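Side-chain contact in uncharacterized protein lp_2664 (PDB 2PJQ), which is of unknown function but belongs to the HD-domain family and is probably a metal-dependent phosphohydrolase, as many of its relatives are: residues 131-136 and 200-205. Numbering follows the deposited sequence.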
loop_
_atom_site.group_PDB
_atom_site.type_symbol
_atom_site.label_atom_id
_atom_site.label_comp_id
_atom_site.label_asym_id
_atom_site.label_seq_id
_atom_site.Cartn_x
_atom_site.Cartn_y
_atom_site.Cartn_z
ATOM N N ASP B 131 9.364 12.758 -2.237
ATOM C CA ASP B 131 8.002 12.261 -2.377
ATOM C C ASP B 131 7.944 10.752 -2.196
ATOM O O ASP B 131 6.934 10.128 -2.508
ATOM C CB ASP B 131 7.452 12.603 -3.754
ATOM C CG ASP B 131 5.934 12.574 -3.789
ATOM O OD1 ASP B 131 5.308 13.393 -3.064
ATOM O OD2 ASP B 131 5.358 11.736 -4.523
ATOM N N ALA B 132 9.034 10.163 -1.720
ATOM C CA ALA B 132 9.080 8.726 -1.504
ATOM C C ALA B 132 9.376 8.431 -0.040
ATOM O O ALA B 132 9.922 7.384 0.305
ATOM C CB ALA B 132 10.135 8.080 -2.401
ATOM N N ILE B 133 9.022 9.377 0.814
ATOM C CA ILE B 133 9.239 9.235 2.241
ATOM C C ILE B 133 8.099 9.980 2.876
ATOM O O ILE B 133 7.275 10.559 2.173
ATOM C CB ILE B 133 10.597 9.845 2.701
ATOM C CG1 ILE B 133 10.627 11.359 2.441
ATOM C CG2 ILE B 133 11.751 9.129 1.986
ATOM C CD1 ILE B 133 11.950 12.039 2.836
ATOM N N GLY B 134 8.045 9.992 4.197
ATOM C CA GLY B 134 6.934 10.657 4.836
ATOM C C GLY B 134 5.741 9.740 4.633
ATOM O O GLY B 134 5.870 8.677 4.032
ATOM N N ALA B 135 4.587 10.148 5.148
ATOM C CA ALA B 135 3.355 9.376 5.042
ATOM C C ALA B 135 3.101 9.007 3.585
ATOM O O ALA B 135 2.705 7.865 3.268
ATOM C CB ALA B 135 2.201 10.191 5.583
ATOM N N ILE B 136 3.344 9.969 2.697
ATOM C CA ILE B 136 3.147 9.728 1.279
ATOM C C ILE B 136 4.029 8.593 0.771
ATOM O O ILE B 136 3.571 7.732 0.019
ATOM C CB ILE B 136 3.389 10.995 0.478
ATOM C CG1 ILE B 136 2.118 11.861 0.534
ATOM C CG2 ILE B 136 3.799 10.636 -0.936
ATOM C CD1 ILE B 136 2.215 13.213 -0.167
ATOM N N ALA B 200 13.599 16.150 6.899
ATOM C CA ALA B 200 13.733 15.984 8.343
ATOM C C ALA B 200 12.409 15.724 9.059
ATOM O O ALA B 200 12.393 15.049 10.081
ATOM C CB ALA B 200 14.415 17.205 8.942
ATOM N N HIS B 201 11.302 16.265 8.554
ATOM C CA HIS B 201 10.017 16.002 9.199
ATOM C C HIS B 201 9.248 14.955 8.404
ATOM O O HIS B 201 8.021 14.960 8.350
ATOM C CB HIS B 201 9.157 17.263 9.317
ATOM C CG HIS B 201 7.981 17.099 10.242
ATOM N ND1 HIS B 201 7.280 15.914 10.353
ATOM C CD2 HIS B 201 7.382 17.967 11.091
ATOM C CE1 HIS B 201 6.302 16.060 11.231
ATOM N NE2 HIS B 201 6.342 17.297 11.693
ATOM N N ARG B 202 9.979 14.043 7.785
ATOM C CA ARG B 202 9.332 13.018 7.003
ATOM C C ARG B 202 9.915 11.641 7.268
ATOM O O ARG B 202 9.610 10.697 6.555
ATOM C CB ARG B 202 9.427 13.383 5.517
ATOM C CG ARG B 202 8.729 14.694 5.193
ATOM C CD ARG B 202 8.612 14.944 3.710
ATOM N NE ARG B 202 7.632 15.993 3.447
ATOM C CZ ARG B 202 7.237 16.372 2.234
ATOM N NH1 ARG B 202 7.747 15.794 1.160
ATOM N NH2 ARG B 202 6.306 17.305 2.093
ATOM N N THR B 203 10.734 11.521 8.310
ATOM C CA THR B 203 11.349 10.238 8.642
ATOM C C THR B 203 10.706 9.624 9.886
ATOM O O THR B 203 10.552 8.406 9.992
ATOM C CB THR B 203 12.859 10.421 8.891
ATOM O OG1 THR B 203 13.404 11.207 7.834
ATOM C CG2 THR B 203 13.598 9.071 8.908
ATOM N N ALA B 204 10.327 10.481 10.824
ATOM C CA ALA B 204 9.730 10.038 12.065
ATOM C C ALA B 204 8.512 9.149 11.839
ATOM O O ALA B 204 8.284 8.190 12.575
ATOM C CB ALA B 204 9.356 11.239 12.894
ATOM N N VAL B 205 7.738 9.477 10.813
ATOM C CA VAL B 205 6.521 8.747 10.462
ATOM C C VAL B 205 6.813 7.377 9.884
ATOM O O VAL B 205 6.155 6.401 10.199
ATOM C CB VAL B 205 5.713 9.519 9.404
ATOM C CG1 VAL B 205 4.262 9.066 9.443
ATOM C CG2 VAL B 205 5.855 11.037 9.630
#
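The turn that follows helix 119-130 of the HD domain meets the loop before the C-terminal helix 204-219 where Ile133 and Gly134, beside helix 134-148, pack against Arg202. The CA atoms of Gly134 and Arg202 lie just 4.0 Å apart, and Arg202 CB rests 3.8 Å from Gly134 CA, on a residue whose positive phi (74°) is a backbone shape glycine adopts readily. Gly134 N lies 2.9 Å from Arg202 O. Ile133 adds its aliphatic branch: CG1, turned between the backbone N and the carbonyl carbon (chi1 63°), and CD1 each come to 3.9 Å from Arg202 CB, the two side chains crossing at about a right angle. Further along, Val205 CG1 reaches 4.4 Å from Ala135 N.

In the same turn, Asp131 OD1 forms a salt bridge with Arg37 and OD2 hydrogen-bonds His34, one of the residues of a probable H...HD...D motif (His34, His63, Asp64, Asp128) that holds no metal here. Arg202, extended from CG to NE, runs back to helix 119-130, where NH1 hydrogen-bonds Leu130 O. At the buried interface with the second subunit, Arg202 NH2 forms a salt bridge to Asp220 of that subunit, and OE2 and OE1 of its Glu216 accept hydrogen bonds from the backbone N of Ala135 and Ile136, respectively.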